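Local coordinates for hypothetical protein Atu0240 (Agrobacterium tumefaciens str. C58, PDB 2GAX) that is of unknown function but belongs to the DUF2000 family, whose fold is probably related to that of peptidyl-tRNA hydrolase 2, at residues 20-23 with 24-28; 61-65 with 66-70; 117-120 with 121-125. All coordinates share one frame; numbering follows the deposited sequence.

Contact 1 of 3, residues 20-23 with 24-28; sequences LNVT and AFLMS
Ala24 opens the second half of this helical stretch by giving its N-H to Leu20 O at 3.0 Å, while its methyl group rests against the carbonyl oxygens of Leu20 and Asn21. Phe25 follows with a nearly straight N-H bond to Asn21 O (169°). The same oxygen also lies at the ring edge, near the ring plane, with CD2 of Phe25 3.1 Å from Asn21 O. The amide of Asn21 comes to the CD2-CE2 side of that ring: its CG stands anti to the backbone N (chi1 179°), which swings the group down the helix, and Asn21 OD1 ends 3.5 Å from Phe25 CD2. Amide and ring planes are 35° apart, neither stacked flat nor perpendicular. Leu26 turns to the buried face. Its N binds Val22 O at 2.8 Å, and its branch runs alongside that of Val22; Val22 CG1 and Leu26 CD1 are only 3.5 Å apart, closer than two methyls normally come. Together these two reach Val8 and Leu10 of strand 4-11, Tyr85 of strand 83-86, and Val113 and Ala116 of strand 112-120. Met27, a selenomethionine, binds Thr23 O through its N and lays CB and CG over that oxygen before its chain bends away. Thr23 OG1 turns back along the helix to Lys19 O. Ser28 adds a hydroxyl bond of 2.6 Å from its OG to Phe25 O, made in the carbonyl plane on a lone pair. Four successive i to i+4 bonds, with aliphatic side chains against the sheet and Asn21 and Phe25 on a more exposed face, are the pattern of an amphipathic alpha-helix packed on the mixed sheet of an alpha/beta fold.

Contact 2 of 3, residues 61-65 with 66-70; sequences MATDQ and EALRK
Asp64 and Ala67 meet at the start of helix 65-77, where the carboxylate of Asp64 reaches over the first turn. From CB, the Asp64 side chain takes the position between its own backbone N and carbonyl carbon (chi1 61°), which folds it back over the helix end. CG comes next, 3.6 Å from the methyl carbon CB of Ala67. At the tip the two oxygens divide the work. OD2 accepts from Ala67 N at 3.0 Å, a capping bond that comes in steeply, 57° off the plane of the carboxylate, and it also accepts a hydrogen bond from a water whose oxygen in turn accepts from Glu66 N. OD2 therefore serves one helix N-H directly and another through water. OD1 lies 3.3 Å from Ala67 CB and receives a weak bond from Thr63 OG1. The threonine hydroxyl is itself close against the same methyl, so the Ala67 methyl meets both residues. Beneath the cap, Leu68 N binds Asp64 O at 2.8 Å and Arg69 N binds Gln65 O, starting the regular helix. One turn on, Arg69 grips Glu66 side-on: NE meets OE1 at 2.7 Å and NH2 meets OE2 at 2.9 Å, both partners close to the guanidinium plane. Arg69 NH1 also binds the carbonyls of Pro107 and Ala110, tying the helix to the loop that leads into strand 112-120. The aspartate is a classical N-cap, placed where strand 58-63 hands over to helix 65-77 in an alpha/beta fold.

Contact 3 of 3, residues 117-120 with 121-125; sequences LRAD and RKIVD
Ala119 and Val124 form the tight side of this strand-to-helix turn. Val124 CG2 sits anti to its carbonyl carbon, and this branch reaches back to the strand: it lies 3.7 Å from Ala119 CB and 3.2 Å from Ala119 O. The same CG2 meets Leu117 CD1 at 4.1 Å, the two side chains passing one another head to tail. Leu117 also packs on Ala7 and Ile9 of strand 4-11, carrying the apolar patch into the sheet. The backbone closes the turn where Val124 N binds Asp120 O at 3.1 Å, with an N-H...O angle of 163°. The axes of the segments 117-120 and 121-125 approach to 5.2 Å at 124°, so the chain doubles back steeply on itself.

The outer side is looser. Ile123 touches more lightly, its CD1 4.1 Å from Asp120 CB and its CG2 4.3 Å from Ala119 CB. Asp120 holds the N-cap position but makes no capping bond with its side chain, whose carboxylate turns off from the helix. Arg121 also leaves the turn, its NH2 binding Phe2 O, and Lys122 extends outward at an exposed position. The cohesion of the turn thus comes from aliphatic contacts and the backbone bond of Val124; no charged pair bridges the two segments, so electrostatics probably contribute little to holding the turn.

In the fold
All three contacts are local and partly buried, but the centre of contact 1 lies about 7 Å from that of the chain, against about 13 Å for the other two. It stays within helix 16-33, whereas contacts 2 and 3 are strand-to-helix turns leaving the same mixed sheet, their centres about 17 Å apart. Strand 4-11 is common ground: side chains of every contact touch it. Each contact pairs buried residues (Val22 and Leu26; Ala67 and Leu68; Leu117, Ala119 and Val124) with exposed ones (Phe25; Asp64 and Glu66; Asp120 and Lys122). The two turns differ most in chemistry, contact 2 resting on a polar N-cap and contact 3 on an apolar turn.

Contact 1 of 3, residues 20-23 with 24-28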
# COMPACT_ATOMS: atom_id res chain seq x y z
N LEU A 20 -1.28 -4.65 9.94
CA LEU A 20 -1.39 -5.90 9.18
C LEU A 20 -2.64 -5.89 8.30
O LEU A 20 -2.56 -6.16 7.10
CB LEU A 20 -1.34 -7.11 10.11
CG LEU A 20 -0.03 -7.37 10.87
CD1 LEU A 20 -0.21 -8.27 12.11
CD2 LEU A 20 1.07 -7.93 10.00
N ASN A 21 -3.79 -5.54 8.90
CA ASN A 21 -5.04 -5.33 8.15
C ASN A 21 -4.86 -4.37 6.96
O ASN A 21 -5.20 -4.72 5.83
CB ASN A 21 -6.15 -4.85 9.11
CG ASN A 21 -7.48 -4.58 8.41
OD1 ASN A 21 -7.63 -3.59 7.68
ND2 ASN A 21 -8.46 -5.43 8.68
N VAL A 22 -4.33 -3.16 7.23
CA VAL A 22 -4.13 -2.14 6.17
C VAL A 22 -3.18 -2.65 5.07
O VAL A 22 -3.43 -2.42 3.87
CB VAL A 22 -3.61 -0.79 6.76
CG1 VAL A 22 -3.24 0.17 5.63
CG2 VAL A 22 -4.70 -0.14 7.64
N THR A 23 -2.12 -3.35 5.47
CA THR A 23 -1.11 -3.86 4.51
C THR A 23 -1.77 -4.87 3.58
O THR A 23 -1.55 -4.84 2.36
CB THR A 23 0.10 -4.49 5.23
OG1 THR A 23 0.80 -3.46 5.95
CG2 THR A 23 1.08 -5.17 4.23
N ALA A 24 -2.60 -5.73 4.16
CA ALA A 24 -3.28 -6.77 3.41
C ALA A 24 -4.17 -6.13 2.34
O ALA A 24 -4.10 -6.50 1.15
CB ALA A 24 -4.09 -7.64 4.33
N PHE A 25 -4.99 -5.16 2.75
CA PHE A 25 -5.87 -4.47 1.81
C PHE A 25 -5.12 -3.67 0.75
O PHE A 25 -5.42 -3.76 -0.44
CB PHE A 25 -6.86 -3.60 2.55
CG PHE A 25 -8.00 -4.37 3.11
CD1 PHE A 25 -9.10 -4.67 2.31
CD2 PHE A 25 -7.98 -4.81 4.43
CE1 PHE A 25 -10.18 -5.41 2.83
CE2 PHE A 25 -9.06 -5.54 4.95
CZ PHE A 25 -10.15 -5.83 4.15
N LEU A 26 -4.11 -2.92 1.18
CA LEU A 26 -3.32 -2.17 0.20
C LEU A 26 -2.70 -3.06 -0.89
O LEU A 26 -2.70 -2.70 -2.08
CB LEU A 26 -2.22 -1.36 0.91
CG LEU A 26 -2.69 -0.22 1.83
CD1 LEU A 26 -1.51 0.28 2.62
CD2 LEU A 26 -3.36 0.93 1.06
N MSE A 27 -2.17 -4.20 -0.48
CA MSE A 27 -1.50 -5.12 -1.39
C MSE A 27 -2.49 -5.75 -2.37
O MSE A 27 -2.13 -6.03 -3.52
CB MSE A 27 -0.76 -6.21 -0.61
CG MSE A 27 0.64 -5.78 -0.18
SE MSE A 27 1.77 -5.38 -1.78
CE MSE A 27 1.58 -6.93 -2.70
N SER A 28 -3.72 -5.95 -1.91
CA SER A 28 -4.76 -6.51 -2.81
C SER A 28 -4.97 -5.57 -4.00
O SER A 28 -5.17 -6.02 -5.15
CB SER A 28 -6.07 -6.79 -2.04
OG SER A 28 -6.79 -5.62 -1.71

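Contact 2 of 3, residues 61-65 with 66-70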
# COMPACT_ATOMS: atom_id res chain seq x y z
N MSE A 61 7.26 0.71 5.08
CA MSE A 61 7.73 1.90 5.78
C MSE A 61 6.65 2.46 6.71
O MSE A 61 5.50 2.05 6.64
CB MSE A 61 8.16 2.98 4.78
CG MSE A 61 9.27 2.54 3.84
SE MSE A 61 9.37 3.72 2.28
CE MSE A 61 7.81 3.17 1.43
N ALA A 62 7.04 3.39 7.58
CA ALA A 62 6.09 4.04 8.48
C ALA A 62 6.47 5.50 8.66
O ALA A 62 7.63 5.86 8.54
CB ALA A 62 6.03 3.32 9.83
N THR A 63 5.47 6.34 8.90
CA THR A 63 5.71 7.75 9.19
C THR A 63 4.51 8.37 9.89
O THR A 63 3.51 7.69 10.13
CB THR A 63 6.11 8.54 7.91
OG1 THR A 63 6.47 9.88 8.26
CG2 THR A 63 4.97 8.58 6.89
N ASP A 64 4.61 9.66 10.20
CA ASP A 64 3.54 10.40 10.86
C ASP A 64 2.44 10.88 9.92
O ASP A 64 2.60 10.89 8.70
CB ASP A 64 4.12 11.58 11.64
CG ASP A 64 4.84 12.57 10.74
OD1 ASP A 64 6.03 12.35 10.43
OD2 ASP A 64 4.21 13.58 10.33
N GLN A 65 1.32 11.30 10.50
CA GLN A 65 0.15 11.74 9.73
C GLN A 65 0.46 12.76 8.64
O GLN A 65 0.13 12.55 7.47
CB GLN A 65 -0.94 12.27 10.66
CG GLN A 65 -2.26 12.57 9.97
CD GLN A 65 -2.85 11.36 9.28
OE1 GLN A 65 -2.41 10.95 8.19
NE2 GLN A 65 -3.89 10.79 9.88
N GLU A 66 1.10 13.87 9.01
CA GLU A 66 1.35 14.93 8.04
C GLU A 66 2.40 14.54 7.02
O GLU A 66 2.34 14.98 5.87
CB GLU A 66 1.67 16.27 8.71
CG GLU A 66 0.46 16.85 9.46
CD GLU A 66 -0.81 16.81 8.64
OE1 GLU A 66 -0.83 17.37 7.52
OE2 GLU A 66 -1.80 16.22 9.11
N ALA A 67 3.34 13.69 7.42
CA ALA A 67 4.30 13.16 6.46
C ALA A 67 3.65 12.20 5.46
O ALA A 67 4.04 12.16 4.28
CB ALA A 67 5.47 12.50 7.16
N LEU A 68 2.66 11.44 5.92
CA LEU A 68 1.92 10.54 5.03
C LEU A 68 1.04 11.33 4.06
O LEU A 68 0.86 10.92 2.91
CB LEU A 68 1.11 9.51 5.83
CG LEU A 68 0.49 8.26 5.18
CD1 LEU A 68 1.47 7.51 4.27
CD2 LEU A 68 -0.02 7.33 6.25
N ARG A 69 0.52 12.46 4.50
CA ARG A 69 -0.22 13.37 3.63
C ARG A 69 0.62 13.86 2.44
O ARG A 69 0.15 13.80 1.31
CB ARG A 69 -0.77 14.57 4.41
CG ARG A 69 -1.65 15.47 3.54
CD ARG A 69 -2.16 16.68 4.28
NE ARG A 69 -2.56 16.35 5.65
CZ ARG A 69 -3.70 15.74 5.97
NH1 ARG A 69 -4.57 15.38 5.03
NH2 ARG A 69 -3.96 15.49 7.25
N LYS A 70 1.84 14.33 2.69
CA LYS A 70 2.68 14.82 1.59
C LYS A 70 3.07 13.72 0.61
O LYS A 70 3.09 13.95 -0.60
CB LYS A 70 3.91 15.60 2.09
CG LYS A 70 4.65 14.96 3.25
CD LYS A 70 6.06 15.57 3.46
CE LYS A 70 6.93 14.66 4.36
NZ LYS A 70 6.89 13.19 3.96
O HOH W 1 2.14 14.65 11.70

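Contact 3 of 3, residues 117-120 with 121-125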
# COMPACT_ATOMS: atom_id res chain seq x y z
N LEU A 117 2.23 1.78 -3.34
CA LEU A 117 2.42 2.11 -4.74
C LEU A 117 3.44 1.18 -5.38
O LEU A 117 4.29 0.59 -4.69
CB LEU A 117 2.84 3.57 -4.88
CG LEU A 117 4.26 4.02 -4.49
CD1 LEU A 117 4.60 5.37 -5.16
CD2 LEU A 117 4.47 4.09 -2.97
N ARG A 118 3.33 1.06 -6.70
CA ARG A 118 4.33 0.42 -7.54
C ARG A 118 4.59 1.38 -8.70
O ARG A 118 3.68 1.69 -9.48
CB ARG A 118 3.81 -0.91 -8.09
CG ARG A 118 4.74 -1.57 -9.12
CD ARG A 118 4.14 -2.88 -9.61
NE ARG A 118 5.12 -3.65 -10.38
CZ ARG A 118 5.36 -3.47 -11.68
NH1 ARG A 118 4.67 -2.57 -12.38
NH2 ARG A 118 6.27 -4.22 -12.29
N ALA A 119 5.83 1.85 -8.79
CA ALA A 119 6.20 2.79 -9.85
C ALA A 119 7.70 2.74 -10.12
O ALA A 119 8.46 2.16 -9.34
CB ALA A 119 5.80 4.20 -9.46
N ASP A 120 8.12 3.36 -11.23
CA ASP A 120 9.54 3.40 -11.56
C ASP A 120 10.35 3.74 -10.33
O ASP A 120 10.03 4.68 -9.60
CB ASP A 120 9.83 4.35 -12.73
CG ASP A 120 9.81 3.63 -14.09
OD1 ASP A 120 10.75 3.85 -14.89
OD2 ASP A 120 8.88 2.83 -14.36
N ARG A 121 11.38 2.95 -10.09
CA ARG A 121 12.11 2.98 -8.81
C ARG A 121 12.52 4.36 -8.32
O ARG A 121 12.34 4.67 -7.14
CB ARG A 121 13.29 2.00 -8.84
CG ARG A 121 14.29 2.19 -10.00
CD ARG A 121 15.32 1.07 -10.02
NE ARG A 121 15.07 0.08 -11.07
CZ ARG A 121 15.92 -0.20 -12.06
NH1 ARG A 121 17.09 0.42 -12.13
NH2 ARG A 121 15.61 -1.12 -12.96
N LYS A 122 13.05 5.20 -9.22
CA LYS A 122 13.54 6.54 -8.84
C LYS A 122 12.40 7.46 -8.38
O LYS A 122 12.54 8.23 -7.43
CB LYS A 122 14.35 7.17 -9.98
CG LYS A 122 15.52 6.30 -10.48
CD LYS A 122 16.53 7.09 -11.34
CE LYS A 122 17.45 7.98 -10.47
NZ LYS A 122 18.60 7.23 -9.84
N ILE A 123 11.26 7.34 -9.07
CA ILE A 123 10.03 8.05 -8.74
C ILE A 123 9.52 7.68 -7.33
O ILE A 123 9.19 8.57 -6.55
CB ILE A 123 8.94 7.83 -9.83
CG1 ILE A 123 9.24 8.70 -11.05
CG2 ILE A 123 7.54 8.16 -9.30
CD1 ILE A 123 8.57 8.25 -12.35
N VAL A 124 9.48 6.38 -7.03
CA VAL A 124 9.05 5.89 -5.71
C VAL A 124 9.85 6.51 -4.57
O VAL A 124 9.29 6.94 -3.56
CB VAL A 124 9.07 4.35 -5.62
CG1 VAL A 124 8.77 3.88 -4.20
CG2 VAL A 124 8.07 3.74 -6.59
N ASP A 125 11.18 6.55 -4.72
CA ASP A 125 12.07 7.14 -3.71
C ASP A 125 11.81 8.64 -3.47
O ASP A 125 11.91 9.11 -2.34
CB ASP A 125 13.53 6.91 -4.10
CG ASP A 125 13.91 5.44 -4.11
OD1 ASP A 125 13.47 4.69 -3.20
OD2 ASP A 125 14.64 5.03 -5.04